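Local coordinates for inorganic pyrophosphatase (Coxiella burnetii, PDB 3TR4), which probably hydrolyses inorganic pyrophosphate to two phosphate ions with the help of divalent metal ions, working as a homohexamer, at residues C55-V60 and D72-T77; M95-E100 and A152-W157. All blocks are in the same frame, centred on the assembly; numbering follows the deposited sequence.

Contact 1: C55-V60 and D72-T77. With MN (manganese (II) ion), chain I.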
loop_
_atom_site.group_PDB
_atom_site.type_symbol
_atom_site.label_atom_id
_atom_site.label_comp_id
_atom_site.label_asym_id
_atom_site.label_seq_id
_atom_site.Cartn_x
_atom_site.Cartn_y
_atom_site.Cartn_z
ATOM N N CYS B 55 10.168 13.012 -5.611
ATOM C CA CYS B 55 10.225 12.549 -6.991
ATOM C C CYS B 55 11.109 11.312 -7.045
ATOM O O CYS B 55 11.708 10.942 -6.037
ATOM C CB CYS B 55 10.792 13.640 -7.901
ATOM S SG CYS B 55 12.435 14.242 -7.430
ATOM N N ASN B 56 11.190 10.665 -8.205
ATOM C CA ASN B 56 12.089 9.525 -8.341
ATOM C C ASN B 56 13.530 10.003 -8.365
ATOM O O ASN B 56 13.810 11.139 -8.748
ATOM C CB ASN B 56 11.791 8.702 -9.596
ATOM C CG ASN B 56 10.329 8.342 -9.726
ATOM O OD1 ASN B 56 9.831 7.431 -9.060
ATOM N ND2 ASN B 56 9.630 9.055 -10.595
ATOM N N TYR B 57 14.440 9.128 -7.957
ATOM C CA TYR B 57 15.845 9.491 -7.847
ATOM C C TYR B 57 16.709 8.362 -8.388
ATOM O O TYR B 57 16.474 7.192 -8.088
ATOM C CB TYR B 57 16.190 9.786 -6.387
ATOM C CG TYR B 57 17.647 10.099 -6.118
ATOM C CD1 TYR B 57 18.127 11.397 -6.203
ATOM C CD2 TYR B 57 18.535 9.096 -5.751
ATOM C CE1 TYR B 57 19.454 11.688 -5.944
ATOM C CE2 TYR B 57 19.863 9.376 -5.493
ATOM C CZ TYR B 57 20.317 10.673 -5.591
ATOM O OH TYR B 57 21.639 10.952 -5.334
ATOM N N GLY B 58 17.708 8.713 -9.187
ATOM C CA GLY B 58 18.588 7.714 -9.761
ATOM C C GLY B 58 19.897 8.309 -10.233
ATOM O O GLY B 58 20.303 9.374 -9.780
ATOM N N PHE B 59 20.552 7.618 -11.157
ATOM C CA PHE B 59 21.828 8.067 -11.684
ATOM C C PHE B 59 21.946 7.714 -13.159
ATOM O O PHE B 59 21.218 6.854 -13.663
ATOM C CB PHE B 59 22.977 7.423 -10.905
ATOM C CG PHE B 59 23.073 5.932 -11.091
ATOM C CD1 PHE B 59 22.346 5.071 -10.283
ATOM C CD2 PHE B 59 23.883 5.393 -12.075
ATOM C CE1 PHE B 59 22.430 3.700 -10.454
ATOM C CE2 PHE B 59 23.972 4.026 -12.250
ATOM C CZ PHE B 59 23.246 3.178 -11.441
ATOM N N VAL B 60 22.861 8.387 -13.848
ATOM C CA VAL B 60 23.176 8.070 -15.236
ATOM C C VAL B 60 24.360 7.115 -15.269
ATOM O O VAL B 60 25.442 7.460 -14.799
ATOM C CB VAL B 60 23.557 9.336 -16.036
ATOM C CG1 VAL B 60 23.716 9.011 -17.521
ATOM C CG2 VAL B 60 22.523 10.423 -15.831
ATOM N N ASP B 72 23.882 12.233 -10.494
ATOM C CA ASP B 72 22.549 12.089 -9.903
ATOM C C ASP B 72 21.468 12.700 -10.777
ATOM O O ASP B 72 21.680 13.733 -11.412
ATOM C CB ASP B 72 22.465 12.794 -8.552
ATOM C CG ASP B 72 23.405 12.217 -7.526
ATOM O OD1 ASP B 72 23.813 11.046 -7.670
ATOM O OD2 ASP B 72 23.715 12.948 -6.562
ATOM N N VAL B 73 20.293 12.084 -10.768
ATOM C CA VAL B 73 19.165 12.606 -11.523
ATOM C C VAL B 73 17.874 12.521 -10.719
ATOM O O VAL B 73 17.600 11.512 -10.069
ATOM C CB VAL B 73 18.983 11.848 -12.845
ATOM C CG1 VAL B 73 17.810 12.415 -13.629
ATOM C CG2 VAL B 73 20.262 11.911 -13.664
ATOM N N LEU B 74 17.095 13.598 -10.755
ATOM C CA LEU B 74 15.740 13.589 -10.227
ATOM C C LEU B 74 14.788 13.431 -11.405
ATOM O O LEU B 74 14.848 14.203 -12.365
ATOM C CB LEU B 74 15.448 14.902 -9.508
ATOM C CG LEU B 74 16.415 15.252 -8.377
ATOM C CD1 LEU B 74 16.249 16.705 -7.946
ATOM C CD2 LEU B 74 16.205 14.308 -7.209
ATOM N N VAL B 75 13.911 12.438 -11.344
ATOM C CA VAL B 75 12.970 12.228 -12.441
ATOM C C VAL B 75 11.526 12.376 -11.979
ATOM O O VAL B 75 11.067 11.650 -11.099
ATOM C CB VAL B 75 13.147 10.847 -13.097
ATOM C CG1 VAL B 75 12.279 10.749 -14.345
ATOM C CG2 VAL B 75 14.614 10.613 -13.443
ATOM N N LEU B 76 10.817 13.333 -12.571
ATOM C CA LEU B 76 9.402 13.514 -12.294
ATOM C C LEU B 76 8.587 12.628 -13.221
ATOM O O LEU B 76 8.803 12.616 -14.430
ATOM C CB LEU B 76 9.000 14.972 -12.496
ATOM C CG LEU B 76 9.755 16.010 -11.666
ATOM C CD1 LEU B 76 9.331 17.413 -12.068
ATOM C CD2 LEU B 76 9.512 15.777 -10.188
ATOM N N THR B 77 7.649 11.887 -12.648
ATOM C CA THR B 77 6.810 10.985 -13.421
ATOM C C THR B 77 5.390 11.022 -12.874
ATOM O O THR B 77 5.172 11.464 -11.743
ATOM C CB THR B 77 7.318 9.536 -13.335
ATOM O OG1 THR B 77 7.340 9.118 -11.966
ATOM C CG2 THR B 77 8.721 9.422 -13.909
HETATM MN MN MN I . 25.613 11.903 -5.485
HETATM O O HOH W 1 26.757 11.890 -7.112
HETATM O O HOH W 2 25.489 9.416 -5.559
#
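Tyr57 and Leu74 sit side by side on neighbouring antiparallel strands, in a non-hydrogen-bonded pair, and the tyrosine can be followed to the carboxylate of Asp72. Its CB points to the same side of the sheet as that of Leu74. CG, anti to the backbone N (chi1 177°), lies 4.2 Å from Val73 O and carries the ring toward Asp72. CD1 meets Leu74 CD2 at 3.6 Å, the methyl lying in the ring plane at the edge; CE1 passes Asp72 CB; and OH ends 3.1 Å from Asp72 CG, ring and carboxylate planes being 52° apart. A tyrosine suits this line because its hydrocarbon ring packs in the core while its hydroxyl arrives among polar groups. Asp72 OD2 binds the manganese ion at 2.4 Å and also accepts a hydrogen bond from Lys106; Asp104 OD1 is the other protein ligand of this ion, and Asp67 also belongs to the site. The two strands belong to the central curled sheet of the family I pyrophosphatase fold, whose acidic site opens where Asp72 begins its strand, and Tyr57 is predicted to bind substrate. Gly58 and Val73 exchange two backbone hydrogen bonds, as do Asn56 and Val75. Asn56 adds its side chain: ND2 donates to Val75 O at 3.0 Å and to Thr77 OG1 at 2.7 Å, the hydroxyl lying in the amide plane. Val75 O thus receives Asn56 N and ND2 from opposite faces of its plane. Asn56 OD1 accepts from the backbone of Ala25 and Val81, so asparagine's paired donor and acceptor are both satisfied. Beside it Cys55 SG, small and apolar, rests 3.7 Å from Leu74 CB, and Leu74 continues onto Ile136 and Phe140 of helix 130-142.

Contact 2: M95-E100 and A152-W157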
loop_
_atom_site.group_PDB
_atom_site.type_symbol
_atom_site.label_atom_id
_atom_site.label_comp_id
_atom_site.label_asym_id
_atom_site.label_seq_id
_atom_site.Cartn_x
_atom_site.Cartn_y
_atom_site.Cartn_z
HETATM N N MSE B 95 19.550 21.113 -10.329
HETATM C CA MSE B 95 19.529 21.680 -8.993
HETATM C C MSE B 95 20.950 21.740 -8.447
HETATM O O MSE B 95 21.581 20.710 -8.221
HETATM C CB MSE B 95 18.647 20.831 -8.075
HETATM C CG MSE B 95 18.368 21.467 -6.727
HETATM SE SE MSE B 95 17.508 20.223 -5.506
HETATM C CE MSE B 95 19.050 19.079 -5.144
ATOM N N LYS B 96 21.451 22.952 -8.244
ATOM C CA LYS B 96 22.798 23.142 -7.729
ATOM C C LYS B 96 22.799 22.985 -6.215
ATOM O O LYS B 96 21.993 23.604 -5.520
ATOM C CB LYS B 96 23.320 24.527 -8.114
ATOM C CG LYS B 96 23.488 24.734 -9.611
ATOM C CD LYS B 96 24.653 23.922 -10.158
ATOM C CE LYS B 96 24.913 24.248 -11.622
ATOM N NZ LYS B 96 26.137 23.576 -12.141
HETATM N N MSE B 97 23.697 22.151 -5.703
HETATM C CA MSE B 97 23.768 21.936 -4.265
HETATM C C MSE B 97 25.133 21.411 -3.855
HETATM O O MSE B 97 25.874 20.870 -4.675
HETATM C CB MSE B 97 22.657 20.982 -3.797
HETATM C CG MSE B 97 23.102 19.549 -3.512
HETATM SE SE MSE B 97 21.677 18.411 -2.759
HETATM C CE MSE B 97 21.296 19.403 -1.128
ATOM N N GLU B 98 25.468 21.590 -2.584
ATOM C CA GLU B 98 26.686 21.002 -2.046
ATOM C C GLU B 98 26.368 20.243 -0.770
ATOM O O GLU B 98 25.431 20.588 -0.045
ATOM C CB GLU B 98 27.760 22.064 -1.800
ATOM C CG GLU B 98 27.483 23.004 -0.642
ATOM C CD GLU B 98 28.673 23.894 -0.325
ATOM O OE1 GLU B 98 29.775 23.359 -0.075
ATOM O OE2 GLU B 98 28.511 25.132 -0.334
ATOM N N ASP B 99 27.133 19.191 -0.509
ATOM C CA ASP B 99 26.981 18.451 0.730
ATOM C C ASP B 99 28.237 18.626 1.572
ATOM O O ASP B 99 29.047 19.511 1.298
ATOM C CB ASP B 99 26.673 16.972 0.464
ATOM C CG ASP B 99 27.721 16.296 -0.404
ATOM O OD1 ASP B 99 28.887 16.753 -0.411
ATOM O OD2 ASP B 99 27.375 15.297 -1.073
ATOM N N GLU B 100 28.399 17.787 2.589
ATOM C CA GLU B 100 29.530 17.917 3.501
ATOM C C GLU B 100 30.876 17.799 2.778
ATOM O O GLU B 100 31.862 18.412 3.190
ATOM C CB GLU B 100 29.438 16.889 4.637
ATOM C CG GLU B 100 29.526 15.436 4.195
ATOM C CD GLU B 100 28.261 14.942 3.512
ATOM O OE1 GLU B 100 27.203 15.589 3.661
ATOM O OE2 GLU B 100 28.326 13.900 2.826
ATOM N N ALA B 152 24.003 19.616 3.958
ATOM C CA ALA B 152 23.500 19.936 2.632
ATOM C C ALA B 152 23.129 21.405 2.541
ATOM O O ALA B 152 22.692 22.015 3.521
ATOM C CB ALA B 152 22.305 19.068 2.294
ATOM N N LYS B 153 23.316 21.967 1.354
ATOM C CA LYS B 153 22.955 23.346 1.086
ATOM C C LYS B 153 22.600 23.467 -0.386
ATOM O O LYS B 153 23.463 23.322 -1.253
ATOM C CB LYS B 153 24.118 24.278 1.427
ATOM C CG LYS B 153 23.859 25.748 1.136
ATOM C CD LYS B 153 22.742 26.300 2.001
ATOM C CE LYS B 153 22.642 27.811 1.871
ATOM N NZ LYS B 153 22.390 28.241 0.466
ATOM N N VAL B 154 21.323 23.709 -0.667
ATOM C CA VAL B 154 20.874 23.903 -2.040
ATOM C C VAL B 154 21.073 25.352 -2.457
ATOM O O VAL B 154 20.630 26.271 -1.768
ATOM C CB VAL B 154 19.403 23.502 -2.215
ATOM C CG1 VAL B 154 18.918 23.835 -3.631
ATOM C CG2 VAL B 154 19.227 22.026 -1.918
ATOM N N LYS B 155 21.747 25.549 -3.587
ATOM C CA LYS B 155 22.094 26.885 -4.052
ATOM C C LYS B 155 21.007 27.497 -4.940
ATOM O O LYS B 155 20.753 28.703 -4.887
ATOM C CB LYS B 155 23.423 26.847 -4.807
ATOM C CG LYS B 155 24.555 26.187 -4.035
ATOM C CD LYS B 155 24.819 26.904 -2.721
ATOM C CE LYS B 155 25.923 26.218 -1.928
ATOM N NZ LYS B 155 27.226 26.224 -2.649
ATOM N N GLY B 156 20.370 26.666 -5.758
ATOM C CA GLY B 156 19.338 27.144 -6.660
ATOM C C GLY B 156 19.154 26.247 -7.868
ATOM O O GLY B 156 19.788 25.199 -7.980
ATOM N N TRP B 157 18.275 26.663 -8.772
ATOM C CA TRP B 157 18.033 25.927 -10.006
ATOM C C TRP B 157 18.702 26.611 -11.196
ATOM O O TRP B 157 18.614 27.829 -11.347
ATOM C CB TRP B 157 16.532 25.816 -10.267
ATOM C CG TRP B 157 15.804 25.047 -9.215
ATOM C CD1 TRP B 157 15.217 25.547 -8.090
ATOM C CD2 TRP B 157 15.583 23.634 -9.189
ATOM N NE1 TRP B 157 14.647 24.533 -7.366
ATOM C CE2 TRP B 157 14.857 23.348 -8.018
ATOM C CE3 TRP B 157 15.929 22.585 -10.044
ATOM C CZ2 TRP B 157 14.469 22.055 -7.679
ATOM C CZ3 TRP B 157 15.545 21.304 -9.707
ATOM C CH2 TRP B 157 14.822 21.048 -8.534
#
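Lys155 and Glu98 form a salt bridge, NZ to OE2 at 2.9 Å, in which the ammonium meets the oxygen from above the carboxylate plane, 44° out of it. Bends at chi2 and chi4 carry the lysine along strand 95-99, toward its C-terminal end, to Glu98. Long charged chains fit this solvent-facing side. Beneath them the backbones pair: Glu98 and Lys153 exchange two hydrogen bonds, and Lys96 N donates to Gly156 O at 2.8 Å. Lys96 O receives Lys155 N at 2.8 Å and, weakly, Gly156 N at 3.5 Å. Two residues facing one make this a classic beta bulge, set in the antiparallel pairing of strands 86-99 and 152-159. Gly156 belongs in it, since at its backbone angles (phi 156°) a CB would be jammed against the preceding carbonyl oxygen. On the side of the sheet away from the salt bridge, the chemistry turns apolar. Selenomethionine Met95 lays CB over one face of the Trp157 six-membered ring, a CH-pi contact 3.8 Å from its centroid, while SE approaches obliquely in a Met-aromatic contact. Next along, the selenomethionine Met97 bends at chi3, placing CE between Val154 CG2, a tight 3.4 Å away, and Ala152 CB at 3.6 Å. Valine's branch and alanine's single methyl offer this terminal methyl apolar neighbours on the same face, and Phe140 of helix 130-142 packs against both selenomethionines.

Both contacts are antiparallel pairings within one sheet, yet they lie at different depths. Contact 1, whose centre lies about 4 Å from the centre of the chain, is almost wholly buried; contact 2, whose centre lies about 13 Å from it, has one apolar side and one lined with charges. Strand 106-111 joins them, pairing with both 72-75 and 86-99, and Phe140 of helix 130-142 touches both. In the core, polar groups are spent on a buried amide network and the metal; farther out they form a surface salt bridge. Contact 2 nears the site through Asp99, whose OD1 accepts from Gly102 N and whose OD2 lies near OD2 of Asp104, like charges close together.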